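PDB 7M1O: putative ferredoxin from Hydrogenobacter thermophilus, which probably carries electrons, as ferredoxins generally do, through a single bound [4Fe-4S] cluster. Local coordinates for residues A[23-28]-A[43-48]. Sequence-based numbering, arbitrary orientation.
Sequences PEVYKN and GWMMVP
Met45 reaches across to Val25 with its thioether. Met45 SD lies 3.4 Å from Val25 O and 4.0 Å from Val25 CG1. The methyl group goes one step further: Met45 CE sits 3.6 Å from Glu24 O. The side chain gets that far because it is fully extended, with CG anti to the backbone N (chi1 172°). On its other methyl, Val25 CG2 meets Val47 CG1 at 4.4 Å, a looser apolar touch. No hydrogen bond joins the two segments. Replacing Met45 with an alanine would probably leave Val25 CG1 and the backbone at Glu24 without their sulfur and methyl cover, opening a gap between the segments. Val25 CG1 also lies over the centre of the Tyr26 ring, 3.4 Å above its plane. The Tyr26 hydroxyl is hydrogen-bonded to Thr5. Val55 of helix 52-61 packs on Val25, Tyr26 and Val47. Backbone hydrogen bonds pair Met45 with Thr5 of strand 3-7, and Val25 with Val37, just past strand 34-36. The contact thus joins the edge strand 45-47 of the three-stranded sheet to the start of the 26-28/34-36 hairpin, within the hydrophobic core of a single-cluster [4Fe-4S] ferredoxin fold.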
ATOM      1  N   PRO A  23      -2.803   4.955   7.091  1.00 26.38           N
ATOM      2  CA  PRO A  23      -1.602   5.797   7.132  1.00 27.81           C
ATOM      3  C   PRO A  23      -0.423   5.094   7.801  1.00 31.14           C
ATOM      4  O   PRO A  23       0.715   5.540   7.664  1.00 30.86           O
ATOM      5  CB  PRO A  23      -2.052   7.018   7.941  1.00 27.30           C
ATOM      6  CG  PRO A  23      -3.210   6.543   8.745  1.00 26.84           C
ATOM      7  CD  PRO A  23      -3.901   5.523   7.893  1.00 26.29           C
ATOM      8  N   GLU A  24      -0.700   4.006   8.515  1.00 35.46           N
ATOM      9  CA  GLU A  24       0.353   3.199   9.121  1.00 39.20           C
ATOM     10  C   GLU A  24       1.205   2.522   8.049  1.00 39.43           C
ATOM     11  O   GLU A  24       2.379   2.231   8.277  1.00 40.91           O
ATOM     12  CB  GLU A  24      -0.241   2.135  10.052  1.00 40.76           C
ATOM     13  CG  GLU A  24      -1.136   2.674  11.165  1.00 41.70           C
ATOM     14  CD  GLU A  24      -2.608   2.696  10.786  1.00 42.62           C
ATOM     15  OE1 GLU A  24      -2.919   2.850   9.587  1.00 42.24           O
ATOM     16  OE2 GLU A  24      -3.455   2.554  11.693  1.00 42.53           O
ATOM     17  N   VAL A  25       0.606   2.278   6.882  1.00 34.30           N
ATOM     18  CA  VAL A  25       1.254   1.506   5.823  1.00 29.44           C
ATOM     19  C   VAL A  25       1.542   2.340   4.574  1.00 26.31           C
ATOM     20  O   VAL A  25       2.592   2.177   3.953  1.00 26.65           O
ATOM     21  CB  VAL A  25       0.389   0.289   5.421  1.00 27.00           C
ATOM     22  CG1 VAL A  25       1.042  -0.503   4.291  1.00 26.48           C
ATOM     23  CG2 VAL A  25       0.160  -0.609   6.623  1.00 26.79           C
ATOM     24  N   TYR A  26       0.616   3.222   4.208  1.00 23.55           N
ATOM     25  CA  TYR A  26       0.740   4.000   2.975  1.00 21.48           C
ATOM     26  C   TYR A  26       0.761   5.500   3.238  1.00 21.33           C
ATOM     27  O   TYR A  26       0.180   5.979   4.211  1.00 21.79           O
ATOM     28  CB  TYR A  26      -0.409   3.666   2.022  1.00 20.18           C
ATOM     29  CG  TYR A  26      -0.596   2.184   1.800  1.00 20.65           C
ATOM     30  CD1 TYR A  26       0.178   1.498   0.875  1.00 21.74           C
ATOM     31  CD2 TYR A  26      -1.543   1.471   2.520  1.00 19.84           C
ATOM     32  CE1 TYR A  26       0.010   0.142   0.672  1.00 20.72           C
ATOM     33  CE2 TYR A  26      -1.717   0.117   2.324  1.00 19.79           C
ATOM     34  CZ  TYR A  26      -0.939  -0.542   1.399  1.00 19.69           C
ATOM     35  OH  TYR A  26      -1.113  -1.889   1.206  1.00 19.35           O
ATOM     36  N   LYS A  27       1.431   6.234   2.356  1.00 22.24           N
ATOM     37  CA  LYS A  27       1.486   7.686   2.441  1.00 24.28           C
ATOM     38  C   LYS A  27       1.477   8.302   1.051  1.00 23.42           C
ATOM     39  O   LYS A  27       1.870   7.665   0.074  1.00 22.01           O
ATOM     40  CB  LYS A  27       2.737   8.141   3.198  1.00 26.64           C
ATOM     41  CG  LYS A  27       4.037   7.904   2.436  1.00 30.28           C
ATOM     42  CD  LYS A  27       5.264   8.222   3.277  1.00 34.53           C
ATOM     43  CE  LYS A  27       6.543   7.951   2.496  1.00 37.78           C
ATOM     44  NZ  LYS A  27       7.777   8.088   3.326  1.00 39.34           N
ATOM     45  N   ASN A  28       1.014   9.544   0.971  1.00 23.71           N
ATOM     46  CA  ASN A  28       1.163  10.342  -0.233  1.00 23.88           C
ATOM     47  C   ASN A  28       2.653  10.614  -0.434  1.00 24.34           C
ATOM     48  O   ASN A  28       3.300  11.199   0.436  1.00 24.58           O
ATOM     49  CB  ASN A  28       0.360  11.641  -0.107  1.00 23.25           C
ATOM     50  CG  ASN A  28       0.377  12.479  -1.373  1.00 22.26           C
ATOM     51  OD1 ASN A  28       1.290  12.384  -2.191  1.00 21.38           O
ATOM     52  ND2 ASN A  28      -0.636  13.322  -1.529  1.00 22.25           N
ATOM     53  N   GLY A  43      11.382  -2.509  -2.516  1.00 37.04           N
ATOM     54  CA  GLY A  43      10.223  -1.637  -2.473  1.00 36.24           C
ATOM     55  C   GLY A  43       9.097  -2.175  -1.613  1.00 36.03           C
ATOM     56  O   GLY A  43       8.110  -1.477  -1.373  1.00 37.46           O
ATOM     57  N   TRP A  44       9.236  -3.413  -1.148  1.00 33.75           N
ATOM     58  CA  TRP A  44       8.201  -4.045  -0.337  1.00 32.07           C
ATOM     59  C   TRP A  44       8.239  -3.547   1.102  1.00 30.96           C
ATOM     60  O   TRP A  44       9.310  -3.270   1.640  1.00 31.02           O
ATOM     61  CB  TRP A  44       8.356  -5.567  -0.342  1.00 31.14           C
ATOM     62  CG  TRP A  44       8.086  -6.229  -1.660  1.00 29.36           C
ATOM     63  CD1 TRP A  44       9.002  -6.549  -2.617  1.00 29.61           C
ATOM     64  CD2 TRP A  44       6.817  -6.669  -2.156  1.00 27.98           C
ATOM     65  NE1 TRP A  44       8.383  -7.157  -3.681  1.00 29.44           N
ATOM     66  CE2 TRP A  44       7.042  -7.242  -3.424  1.00 28.40           C
ATOM     67  CE3 TRP A  44       5.513  -6.631  -1.654  1.00 26.00           C
ATOM     68  CZ2 TRP A  44       6.011  -7.773  -4.196  1.00 26.98           C
ATOM     69  CZ3 TRP A  44       4.491  -7.157  -2.422  1.00 25.48           C
ATOM     70  CH2 TRP A  44       4.746  -7.720  -3.680  1.00 26.60           C
ATOM     71  N   MET A  45       7.063  -3.443   1.715  1.00 29.12           N
ATOM     72  CA  MET A  45       6.949  -3.137   3.138  1.00 28.85           C
ATOM     73  C   MET A  45       6.275  -4.288   3.871  1.00 28.56           C
ATOM     74  O   MET A  45       5.193  -4.732   3.485  1.00 28.77           O
ATOM     75  CB  MET A  45       6.157  -1.846   3.365  1.00 28.16           C
ATOM     76  CG  MET A  45       5.842  -1.578   4.834  1.00 28.45           C
ATOM     77  SD  MET A  45       4.973  -0.028   5.124  1.00 29.00           S
ATOM     78  CE  MET A  45       4.556  -0.208   6.860  1.00 29.40           C
ATOM     79  N   MET A  46       6.916  -4.765   4.932  1.00 27.79           N
ATOM     80  CA  MET A  46       6.331  -5.787   5.784  1.00 28.46           C
ATOM     81  C   MET A  46       5.233  -5.165   6.640  1.00 27.17           C
ATOM     82  O   MET A  46       5.417  -4.092   7.213  1.00 26.45           O
ATOM     83  CB  MET A  46       7.406  -6.425   6.662  1.00 30.19           C
ATOM     84  CG  MET A  46       8.561  -7.037   5.885  1.00 30.96           C
ATOM     85  SD  MET A  46       8.048  -8.332   4.739  1.00 31.89           S
ATOM     86  CE  MET A  46       7.278  -9.521   5.844  1.00 32.35           C
ATOM     87  N   VAL A  47       4.094  -5.844   6.718  1.00 26.57           N
ATOM     88  CA  VAL A  47       2.919  -5.313   7.401  1.00 25.21           C
ATOM     89  C   VAL A  47       2.812  -5.857   8.823  1.00 26.22           C
ATOM     90  O   VAL A  47       2.941  -7.064   9.034  1.00 26.56           O
ATOM     91  CB  VAL A  47       1.628  -5.664   6.633  1.00 23.70           C
ATOM     92  CG1 VAL A  47       0.420  -4.996   7.277  1.00 23.77           C
ATOM     93  CG2 VAL A  47       1.750  -5.247   5.178  1.00 22.62           C
ATOM     94  N   PRO A  48       2.575  -4.974   9.810  1.00 26.19           N
ATOM     95  CA  PRO A  48       2.325  -5.476  11.166  1.00 28.02           C
ATOM     96  C   PRO A  48       1.061  -6.333  11.221  1.00 29.57           C
ATOM     97  O   PRO A  48       0.099  -6.024  10.520  1.00 29.47           O
ATOM     98  CB  PRO A  48       2.154  -4.198  11.994  1.00 27.80           C
ATOM     99  CG  PRO A  48       2.806  -3.125  11.198  1.00 27.59           C
ATOM    100  CD  PRO A  48       2.590  -3.501   9.768  1.00 26.12           C
TER